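Local coordinates for periplasmic lipopolysaccharide transport protein LPTH (Pseudomonas aeruginosa, PDB 4UU4), which binds lipopolysaccharide in the periplasm and is required for its passage from the inner to the outer membrane, possibly as a bridge between them, at residues 103-108 with 125-130; 115-120 with 139-144. One frame throughout, in Å; residues are numbered along the deposited sequence.

Contact 1: residues 103-108 with 125-130; sequences KAYGLT and KVIQEG
Two neighbouring antiparallel strands in one of the two sheets of the LptA-family β-jellyroll meet here, Lys103, Ala104 and Tyr105 lying against Ile127, Val126 and Lys125. Lys103 and Ile127 form a hydrogen-bonded pair: Lys103 N donates to Ile127 O at 2.9 Å, and Ile127 N donates to Lys103 O. Tyr105 and Lys125 form the next such pair, again with a bond in each direction; Lys125 N reaches Tyr105 O at 2.9 Å and almost straight, 171° at the hydrogen. Between them Ala104 and Val126 make a non-hydrogen-bonded pair, drawn in to 4.4 Å between their CA atoms, where Val126 CA also directs a CH toward Lys103 O at 3.4 Å. The side chains then separate by face. Tyr105 carries the face it shares with Lys103, Lys125 and Ile127: its CG stands anti to the carbonyl carbon (chi1 -59°), and the ring crosses both opposing side chains obliquely. Its CE1 touches Ile127 CD1 at 3.8 Å, and its CD1 lies 4.1 Å from both CB and CD of Lys125. The lysine chain bends at chi3 (-52°), which turns CE; NZ lies 5.1 Å from the Tyr105 ring centroid, near the ring normal, a long cation-pi approach that is weak at most. Tyr90 of the adjoining strand meets the same ring obliquely with its own. Ala104 and Val126 point through the opposite face to the interior between the sheets. The contact is thus amphipathic: backbone bonds supply the polar hold, aliphatic carbons of Lys125 and Ile127 border the tyrosine ring at CD1 and CE1 on the partly exposed face, and small apolar groups face the buried interior.

Contact 2: residues 115-120 with 139-144; sequences QNRVVL and VYDTQR
Arg117 lays one face of its guanidinium over the carboxylate of Asp141, the two planes 67° apart. The closest atoms, Arg117 NH2 and Asp141 OD2, are 3.3 Å apart, but OD2 sits off the guanidinium plane, not in the path of any N-H, and the salt bridge is one of charge alone. Nearer the backbone, Arg117 CG touches Val139 CG1 at 4.0 Å. Asp141 OD1 accepts from Gln143 N nearly head-on, closing an Asx turn, and from Arg144 N above the carboxylate plane, extending it to an Asx motif. On the other face Val118 CG2 meets Thr142 CG2 at 3.8 Å, the side chains crossing at about a right angle, and Tyr140 OH is hydrogen-bonded to Gln93 NE2 in the opposing sheet. The contact joins antiparallel neighbours 117-121 and 137-141 of one jellyroll sheet, with a G1 beta bulge at Asn116 and Arg117. Val118 N lies 2.9 Å from Tyr140 O in a hydrogen-bonded pair, and beyond it Thr142 N binds Asn116 O at 3.2 Å. The single carboxylate has two tasks: OD1 holds the turn, while OD2 faces the arginine, whose positive charge would be expected to favour the ionised form.

How the contacts relate
From the N terminus, strand 102-106 comes first, and the chain turns a corner at Leu107 and Thr108 to pass into the other sheet as 109-112. Strand 117-121 pairs beside it, and the chain then returns as 124-128, where contact 1 closes its loop; after 131-135 it crosses again, and 137-141 closes contact 2. The segments alternate, 103-108, 115-120, 125-130, 139-144, and the two loops therefore cross instead of nesting. Contact 1 pairs neighbours within one sheet and contact 2 neighbours within the other, their centres about 12 Å apart. Leu120 spans the interior: its CD2 lies 3.6 Å from Ala104 CB and its CD1 3.9 Å from Val126 CG2, packing the two sheets together.

Contact 1: residues 103-108 with 125-130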
# COMPACT_ATOMS: atom_id res chain seq x y z
N LYS A 103 4.95 0.70 8.96
CA LYS A 103 5.23 1.53 7.79
C LYS A 103 5.53 0.63 6.60
O LYS A 103 6.03 -0.49 6.76
CB LYS A 103 6.41 2.46 8.05
CG LYS A 103 6.21 3.41 9.22
CD LYS A 103 7.42 4.30 9.42
CE LYS A 103 7.22 5.26 10.58
NZ LYS A 103 8.45 6.04 10.90
N ALA A 104 5.22 1.11 5.41
CA ALA A 104 5.46 0.37 4.19
C ALA A 104 5.82 1.32 3.06
O ALA A 104 5.24 2.39 2.92
CB ALA A 104 4.25 -0.47 3.83
N TYR A 105 6.80 0.93 2.27
CA TYR A 105 7.29 1.77 1.20
C TYR A 105 7.41 0.97 -0.07
O TYR A 105 7.73 -0.22 -0.03
CB TYR A 105 8.66 2.34 1.56
CG TYR A 105 8.70 3.17 2.82
CD1 TYR A 105 8.94 2.58 4.06
CD2 TYR A 105 8.51 4.54 2.78
CE1 TYR A 105 8.99 3.34 5.22
CE2 TYR A 105 8.56 5.31 3.93
CZ TYR A 105 8.80 4.71 5.14
OH TYR A 105 8.85 5.48 6.28
N GLY A 106 7.16 1.62 -1.20
CA GLY A 106 7.36 0.94 -2.47
C GLY A 106 7.15 1.88 -3.64
O GLY A 106 6.35 2.80 -3.54
N LEU A 107 7.88 1.67 -4.72
CA LEU A 107 7.67 2.45 -5.93
C LEU A 107 6.22 2.31 -6.41
O LEU A 107 5.60 3.31 -6.76
CB LEU A 107 8.66 2.05 -7.03
CG LEU A 107 9.78 3.08 -7.26
CD1 LEU A 107 10.35 3.56 -5.94
CD2 LEU A 107 10.88 2.51 -8.15
N THR A 108 5.69 1.10 -6.41
CA THR A 108 4.25 0.92 -6.65
C THR A 108 3.61 0.20 -5.47
O THR A 108 4.13 -0.80 -4.99
CB THR A 108 3.97 0.16 -7.96
OG1 THR A 108 4.50 0.89 -9.07
CG2 THR A 108 2.47 -0.03 -8.16
N LYS A 125 9.85 -1.90 0.99
CA LYS A 125 10.34 -1.86 2.36
C LYS A 125 9.17 -1.96 3.32
O LYS A 125 8.06 -1.57 2.99
CB LYS A 125 11.13 -0.57 2.61
CG LYS A 125 12.08 -0.62 3.80
CD LYS A 125 12.65 0.76 4.13
CE LYS A 125 13.26 1.43 2.91
NZ LYS A 125 13.66 2.85 3.17
N VAL A 126 9.41 -2.51 4.51
CA VAL A 126 8.40 -2.58 5.56
C VAL A 126 9.06 -2.41 6.92
O VAL A 126 9.95 -3.17 7.28
CB VAL A 126 7.64 -3.93 5.58
CG1 VAL A 126 6.74 -4.00 6.80
CG2 VAL A 126 6.84 -4.13 4.32
N ILE A 127 8.62 -1.41 7.68
CA ILE A 127 9.14 -1.22 9.03
C ILE A 127 8.08 -1.57 10.07
O ILE A 127 7.11 -0.84 10.25
CB ILE A 127 9.64 0.21 9.25
CG1 ILE A 127 10.57 0.63 8.11
CG2 ILE A 127 10.36 0.32 10.58
CD1 ILE A 127 10.99 2.09 8.17
N GLN A 128 8.28 -2.70 10.75
CA GLN A 128 7.42 -3.08 11.86
C GLN A 128 8.22 -3.27 13.16
O GLN A 128 9.01 -4.20 13.31
CB GLN A 128 6.53 -4.30 11.52
CG GLN A 128 7.20 -5.66 11.45
CD GLN A 128 6.17 -6.79 11.34
OE1 GLN A 128 5.23 -6.71 10.55
NE2 GLN A 128 6.35 -7.83 12.15
N GLU A 129 8.00 -2.34 14.10
CA GLU A 129 8.58 -2.41 15.44
C GLU A 129 10.09 -2.60 15.44
O GLU A 129 10.61 -3.54 16.05
CB GLU A 129 7.89 -3.50 16.25
CG GLU A 129 6.39 -3.55 16.03
CD GLU A 129 5.73 -4.74 16.70
OE1 GLU A 129 5.38 -4.63 17.89
OE2 GLU A 129 5.57 -5.79 16.04
N GLY A 130 10.80 -1.72 14.75
CA GLY A 130 12.25 -1.78 14.70
C GLY A 130 12.76 -2.77 13.66
O GLY A 130 13.87 -2.63 13.15

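Contact 2: residues 115-120 with 139-144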
# COMPACT_ATOMS: atom_id res chain seq x y z
N GLN A 115 -9.55 -7.83 -0.61
CA GLN A 115 -8.72 -8.99 -0.29
C GLN A 115 -7.95 -8.86 1.03
O GLN A 115 -7.39 -9.84 1.52
CB GLN A 115 -7.70 -9.22 -1.42
CG GLN A 115 -8.23 -8.87 -2.81
CD GLN A 115 -8.58 -10.10 -3.61
OE1 GLN A 115 -7.73 -10.99 -3.79
NE2 GLN A 115 -9.83 -10.19 -4.06
N ASN A 116 -7.94 -7.66 1.59
CA ASN A 116 -7.03 -7.31 2.69
C ASN A 116 -5.58 -7.61 2.33
O ASN A 116 -4.87 -8.32 3.06
CB ASN A 116 -7.40 -8.04 3.99
CG ASN A 116 -8.73 -7.57 4.57
OD1 ASN A 116 -9.11 -6.41 4.42
ND2 ASN A 116 -9.43 -8.49 5.23
N ARG A 117 -5.14 -7.08 1.19
CA ARG A 117 -3.79 -7.34 0.69
C ARG A 117 -3.11 -6.09 0.16
O ARG A 117 -3.66 -5.36 -0.66
CB ARG A 117 -3.81 -8.43 -0.38
CG ARG A 117 -3.05 -9.68 0.01
CD ARG A 117 -3.55 -10.90 -0.75
NE ARG A 117 -3.40 -12.12 0.04
CZ ARG A 117 -4.27 -12.51 0.97
NH1 ARG A 117 -5.34 -11.77 1.24
NH2 ARG A 117 -4.07 -13.64 1.65
N VAL A 118 -1.90 -5.84 0.64
CA VAL A 118 -1.12 -4.70 0.17
C VAL A 118 0.18 -5.16 -0.47
O VAL A 118 1.08 -5.63 0.23
CB VAL A 118 -0.79 -3.73 1.33
CG1 VAL A 118 -0.18 -2.46 0.79
CG2 VAL A 118 -2.03 -3.42 2.14
N VAL A 119 0.29 -5.03 -1.78
CA VAL A 119 1.50 -5.45 -2.47
C VAL A 119 2.40 -4.28 -2.87
O VAL A 119 2.00 -3.36 -3.58
CB VAL A 119 1.21 -6.38 -3.68
CG1 VAL A 119 0.07 -5.83 -4.51
CG2 VAL A 119 2.46 -6.57 -4.52
N LEU A 120 3.63 -4.33 -2.37
CA LEU A 120 4.65 -3.32 -2.63
C LEU A 120 5.62 -3.86 -3.66
O LEU A 120 6.19 -4.94 -3.49
CB LEU A 120 5.40 -3.00 -1.33
CG LEU A 120 4.52 -2.74 -0.11
CD1 LEU A 120 4.87 -3.68 1.03
CD2 LEU A 120 4.63 -1.30 0.35
N VAL A 139 4.34 -8.69 -0.12
CA VAL A 139 2.89 -8.80 -0.00
C VAL A 139 2.48 -8.80 1.47
O VAL A 139 3.06 -9.51 2.28
CB VAL A 139 2.38 -10.06 -0.70
CG1 VAL A 139 0.86 -10.07 -0.74
CG2 VAL A 139 2.95 -10.15 -2.10
N TYR A 140 1.48 -7.99 1.81
CA TYR A 140 1.10 -7.82 3.21
C TYR A 140 -0.39 -8.04 3.47
O TYR A 140 -1.23 -7.22 3.08
CB TYR A 140 1.53 -6.44 3.71
CG TYR A 140 1.14 -6.14 5.14
CD1 TYR A 140 1.42 -7.05 6.16
CD2 TYR A 140 0.51 -4.96 5.48
CE1 TYR A 140 1.06 -6.78 7.46
CE2 TYR A 140 0.15 -4.68 6.78
CZ TYR A 140 0.43 -5.59 7.77
OH TYR A 140 0.07 -5.31 9.07
N ASP A 141 -0.71 -9.15 4.11
CA ASP A 141 -2.06 -9.41 4.59
C ASP A 141 -2.28 -8.55 5.83
O ASP A 141 -1.57 -8.68 6.81
CB ASP A 141 -2.22 -10.90 4.93
CG ASP A 141 -3.66 -11.28 5.23
OD1 ASP A 141 -4.32 -10.59 6.04
OD2 ASP A 141 -4.13 -12.28 4.66
N THR A 142 -3.27 -7.66 5.76
CA THR A 142 -3.55 -6.76 6.87
C THR A 142 -4.41 -7.43 7.95
O THR A 142 -4.52 -6.92 9.07
CB THR A 142 -4.27 -5.48 6.40
OG1 THR A 142 -5.53 -5.83 5.81
CG2 THR A 142 -3.43 -4.74 5.37
N GLN A 143 -5.01 -8.57 7.61
CA GLN A 143 -5.86 -9.29 8.55
C GLN A 143 -5.05 -10.33 9.31
O GLN A 143 -4.95 -10.26 10.53
CB GLN A 143 -7.02 -9.98 7.82
CG GLN A 143 -8.10 -10.52 8.75
CD GLN A 143 -8.74 -11.79 8.23
OE1 GLN A 143 -8.25 -12.40 7.27
NE2 GLN A 143 -9.84 -12.20 8.85
N ARG A 144 -4.47 -11.28 8.58
CA ARG A 144 -3.64 -12.31 9.20
C ARG A 144 -2.32 -11.72 9.68
O ARG A 144 -1.59 -12.35 10.44
CB ARG A 144 -3.38 -13.44 8.20
CG ARG A 144 -4.63 -13.98 7.51
CD ARG A 144 -4.29 -15.03 6.47
NE ARG A 144 -3.74 -16.24 7.08
CZ ARG A 144 -3.32 -17.30 6.39
NH1 ARG A 144 -3.38 -17.31 5.07
NH2 ARG A 144 -2.83 -18.36 7.03